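Local coordinates for hypothetical protein PA3499 (Pseudomonas aeruginosa, PDB 2IG8) that is of unknown function but belongs to the YjgF-like family of small alpha-beta proteins, here assembled from three chains, at residues D52-A55 against Q56-V60; T36-P39 against A40-A44. All blocks are in the same frame, centred on the assembly; numbering follows the deposited sequence.

Contact 1: D52-A55 against Q56-V60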
loop_
_atom_site.group_PDB
_atom_site.type_symbol
_atom_site.label_atom_id
_atom_site.label_comp_id
_atom_site.label_asym_id
_atom_site.label_seq_id
_atom_site.Cartn_x
_atom_site.Cartn_y
_atom_site.Cartn_z
ATOM N N ASP B 52 -11.997 19.898 9.417
ATOM C CA ASP B 52 -11.252 19.027 10.326
ATOM C C ASP B 52 -11.111 17.616 9.763
ATOM O O ASP B 52 -11.622 17.314 8.666
ATOM C CB ASP B 52 -11.867 19.045 11.747
ATOM C CG ASP B 52 -13.295 18.441 11.842
ATOM O OD1 ASP B 52 -13.761 17.715 10.921
ATOM O OD2 ASP B 52 -13.979 18.769 12.874
ATOM N N ALA B 53 -10.442 16.739 10.512
ATOM C CA ALA B 53 -10.080 15.414 9.982
ATOM C C ALA B 53 -11.304 14.551 9.684
ATOM O O ALA B 53 -11.337 13.848 8.680
ATOM C CB ALA B 53 -9.149 14.677 10.954
ATOM N N HIS B 54 -12.302 14.602 10.574
ATOM C CA HIS B 54 -13.539 13.880 10.397
ATOM C C HIS B 54 -14.257 14.355 9.119
ATOM O O HIS B 54 -14.657 13.533 8.308
ATOM C CB HIS B 54 -14.407 14.109 11.618
ATOM C CG HIS B 54 -15.732 13.424 11.592
ATOM N ND1 HIS B 54 -16.609 13.509 12.645
ATOM C CD2 HIS B 54 -16.302 12.572 10.709
ATOM C CE1 HIS B 54 -17.692 12.795 12.375
ATOM N NE2 HIS B 54 -17.543 12.249 11.191
ATOM N N ALA B 55 -14.414 15.670 8.964
ATOM C CA ALA B 55 -15.050 16.220 7.769
ATOM C C ALA B 55 -14.262 15.854 6.480
ATOM O O ALA B 55 -14.870 15.444 5.454
ATOM C CB ALA B 55 -15.285 17.755 7.895
ATOM N N GLN B 56 -12.937 15.975 6.531
ATOM C CA GLN B 56 -12.116 15.626 5.394
ATOM C C GLN B 56 -12.269 14.137 5.053
ATOM O O GLN B 56 -12.387 13.785 3.881
ATOM C CB GLN B 56 -10.649 15.979 5.605
ATOM C CG GLN B 56 -10.343 17.501 5.617
ATOM C CD GLN B 56 -8.889 17.846 5.450
ATOM O OE1 GLN B 56 -8.134 17.116 4.807
ATOM N NE2 GLN B 56 -8.483 19.023 5.996
ATOM N N ALA B 57 -12.245 13.275 6.062
ATOM C CA ALA B 57 -12.323 11.831 5.792
ATOM C C ALA B 57 -13.659 11.491 5.120
ATOM O O ALA B 57 -13.703 10.701 4.195
ATOM C CB ALA B 57 -12.111 11.020 7.059
ATOM N N LEU B 58 -14.723 12.147 5.535
ATOM C CA LEU B 58 -16.028 11.952 4.894
ATOM C C LEU B 58 -16.089 12.427 3.437
ATOM O O LEU B 58 -16.733 11.786 2.592
ATOM C CB LEU B 58 -17.137 12.615 5.705
ATOM C CG LEU B 58 -17.601 11.955 7.014
ATOM C CD1 LEU B 58 -18.601 12.847 7.737
ATOM C CD2 LEU B 58 -18.158 10.568 6.758
ATOM N N VAL B 59 -15.485 13.579 3.140
ATOM C CA VAL B 59 -15.366 14.034 1.765
ATOM C C VAL B 59 -14.590 13.018 0.933
ATOM O O VAL B 59 -15.011 12.691 -0.179
ATOM C CB VAL B 59 -14.700 15.442 1.661
ATOM C CG1 VAL B 59 -14.280 15.761 0.208
ATOM C CG2 VAL B 59 -15.636 16.523 2.268
ATOM N N VAL B 60 -13.480 12.515 1.483
ATOM C CA VAL B 60 -12.651 11.521 0.818
ATOM C C VAL B 60 -13.447 10.255 0.539
ATOM O O VAL B 60 -13.475 9.795 -0.601
ATOM C CB VAL B 60 -11.369 11.175 1.639
ATOM C CG1 VAL B 60 -10.653 9.907 1.077
ATOM C CG2 VAL B 60 -10.403 12.365 1.611
#
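Gln56 N donates to Asp52 O at 2.8 Å, the first bond of the helical turn that starts here. The bond is nearly straight. Three more bonds of the same kind follow: Ala57 N to Ala53 O, Leu58 N to His54 O and Val59 N to Ala55 O.

Ala55 N lies too early in the helix for such a partner. Asp52 supplies one with its side chain: OD1 accepts from Ala55 N at 2.9 Å, with an N-H...O angle of 168°. A chi1 of 66° folds the carboxylate back over the helix start. Its negative charge probably also suits the positive end of the helix dipole.

The His54 ring and Leu58 lie side by side, with Leu58 CD1 3.7 Å from His54 NE2 in an oblique approach. The polar need of NE2 is met by Glu100 of helix 91-101. Gln56 is buried, and its CG lies 3.3 Å from Asp52 O. Its amide is satisfied at both ends: OE1 accepts from Leu125 N, while NE2 donates to the carbonyls of Leu51 and Glu123. This is a classic N-cap, with Asp52 starting helix 53-70 of the YjgF-like alpha-beta fold.

Contact 2: T36-P39 against A40-A44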
loop_
_atom_site.group_PDB
_atom_site.type_symbol
_atom_site.label_atom_id
_atom_site.label_comp_id
_atom_site.label_asym_id
_atom_site.label_seq_id
_atom_site.Cartn_x
_atom_site.Cartn_y
_atom_site.Cartn_z
ATOM N N THR B 36 -8.313 12.640 -1.772
ATOM C CA THR B 36 -8.175 13.672 -0.765
ATOM C C THR B 36 -9.398 14.600 -0.831
ATOM O O THR B 36 -10.204 14.535 -1.784
ATOM C CB THR B 36 -6.927 14.539 -0.973
ATOM O OG1 THR B 36 -7.174 15.467 -2.034
ATOM C CG2 THR B 36 -5.675 13.704 -1.282
ATOM N N ALA B 37 -9.511 15.481 0.166
ATOM C CA ALA B 37 -10.627 16.401 0.241
ATOM C C ALA B 37 -10.370 17.736 -0.506
ATOM O O ALA B 37 -11.151 18.656 -0.406
ATOM C CB ALA B 37 -11.036 16.640 1.723
ATOM N N HIS B 38 -9.293 17.818 -1.276
ATOM C CA HIS B 38 -9.023 18.969 -2.145
ATOM C C HIS B 38 -9.862 18.809 -3.432
ATOM O O HIS B 38 -9.931 17.721 -3.981
ATOM C CB HIS B 38 -7.533 19.009 -2.500
ATOM C CG HIS B 38 -7.130 20.192 -3.331
ATOM N ND1 HIS B 38 -6.961 20.114 -4.693
ATOM C CD2 HIS B 38 -6.875 21.477 -2.995
ATOM C CE1 HIS B 38 -6.617 21.304 -5.163
ATOM N NE2 HIS B 38 -6.570 22.153 -4.156
ATOM N N PRO B 39 -10.418 19.898 -3.971
ATOM C CA PRO B 39 -10.321 21.322 -3.586
ATOM C C PRO B 39 -11.288 21.868 -2.550
ATOM O O PRO B 39 -11.165 23.042 -2.203
ATOM C CB PRO B 39 -10.512 22.040 -4.924
ATOM C CG PRO B 39 -11.470 21.157 -5.677
ATOM C CD PRO B 39 -11.107 19.736 -5.273
ATOM N N ALA B 40 -12.200 21.040 -2.024
ATOM C CA ALA B 40 -13.147 21.472 -1.002
ATOM C C ALA B 40 -12.410 22.074 0.207
ATOM O O ALA B 40 -12.866 23.072 0.778
ATOM C CB ALA B 40 -14.033 20.302 -0.575
ATOM N N THR B 41 -11.276 21.461 0.568
ATOM C CA THR B 41 -10.431 21.911 1.683
ATOM C C THR B 41 -9.873 23.307 1.441
ATOM O O THR B 41 -9.749 24.086 2.379
ATOM C CB THR B 41 -9.261 20.968 1.970
ATOM O OG1 THR B 41 -8.592 20.575 0.751
ATOM C CG2 THR B 41 -9.735 19.716 2.727
ATOM N N ARG B 42 -9.514 23.617 0.193
ATOM C CA ARG B 42 -9.000 24.962 -0.114
ATOM C C ARG B 42 -10.086 26.014 -0.002
ATOM O O ARG B 42 -9.891 27.092 0.606
ATOM C CB ARG B 42 -8.328 25.003 -1.500
ATOM C CG ARG B 42 -7.806 26.386 -1.845
ATOM C CD ARG B 42 -6.615 26.348 -2.781
ATOM N NE ARG B 42 -5.509 25.636 -2.156
ATOM C CZ ARG B 42 -4.444 25.142 -2.792
ATOM N NH1 ARG B 42 -4.299 25.298 -4.113
ATOM N NH2 ARG B 42 -3.510 24.492 -2.099
ATOM N N GLN B 43 -11.247 25.723 -0.578
ATOM C CA GLN B 43 -12.415 26.602 -0.437
ATOM C C GLN B 43 -12.764 26.846 1.061
ATOM O O GLN B 43 -12.940 28.001 1.500
ATOM C CB GLN B 43 -13.604 25.990 -1.206
ATOM C CG GLN B 43 -15.012 26.574 -0.872
ATOM C CD GLN B 43 -16.186 25.703 -1.438
ATOM O OE1 GLN B 43 -16.225 24.456 -1.293
ATOM N NE2 GLN B 43 -17.145 26.368 -2.023
ATOM N N ALA B 44 -12.806 25.763 1.842
ATOM C CA ALA B 44 -13.163 25.816 3.250
ATOM C C ALA B 44 -12.162 26.673 4.058
ATOM O O ALA B 44 -12.555 27.555 4.806
ATOM C CB ALA B 44 -13.247 24.382 3.840
#
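Thr41 packs back against Ala37 in the tight part of this turn. Its CG2 lies 3.5 Å from Ala37 CB, closer than usual for two carbons. Both residues are buried. Ala37 O accepts from Thr41 N at 3.0 Å, and this bond closes the first turn of the helix. The same oxygen takes a weak bond from Thr41 OG1. The hydroxyl sits between the backbone N and the carbonyl carbon of its own residue, with chi1 at 45°. That places OG1 3.3 Å from His38 CA and at the edge of the His38 ring.

One step earlier, Thr36 OG1 accepts from His38 N at 3.3 Å, which makes an ST turn. The peptide bond before Pro39 is cis, and Pro39 CB lies over one face of the His38 ring. Pro39 O accepts from Gln43 N at 3.1 Å in a nearly straight bond, and more weakly from Arg42 N.

The outer side is looser. Pro39 and Gln43 are exposed, and Gln43 CB comes no nearer than 4.0 Å to Pro39 O. Here His38 and Arg42 run side by side. His38 NE2 stands over one face of the guanidinium, 3.9 Å from Arg42 CZ, with the two planes 73° apart. The Arg42 chain bends at chi3 (-61°), with its guanidinium beside the His38 ring; NE forms a salt bridge with Glu123. Phe121 stacks on the His38 ring.

The turn thus leads from the end of strand 29-36 into helix 40-46. Its inner face rests on helix 53-70 through Gln56 and Val59, while Leu124 of a nearby loop also covers Thr41.

In the fold
From the N terminus, the chain runs through strands 4-6, 23-26 and 29-36 before it reaches contact 2. There residues 36-44 turn from the third strand into the short helix 40-46. A loop then leads to contact 1, where residues 52-60 start helix 53-70. The two contacts follow in series; neither encloses nor crosses the other. Each closes a local turn at a helix start. They also touch in space, with centres about 10 Å apart: Gln56 CD packs 3.4 Å from Thr41 CG2, and Val60 meets the backbone at Thr36 and Ala37. Together they join the end of strand 29-36 and helix 40-46 to helix 53-70, and Val60 reaches strand 126-133.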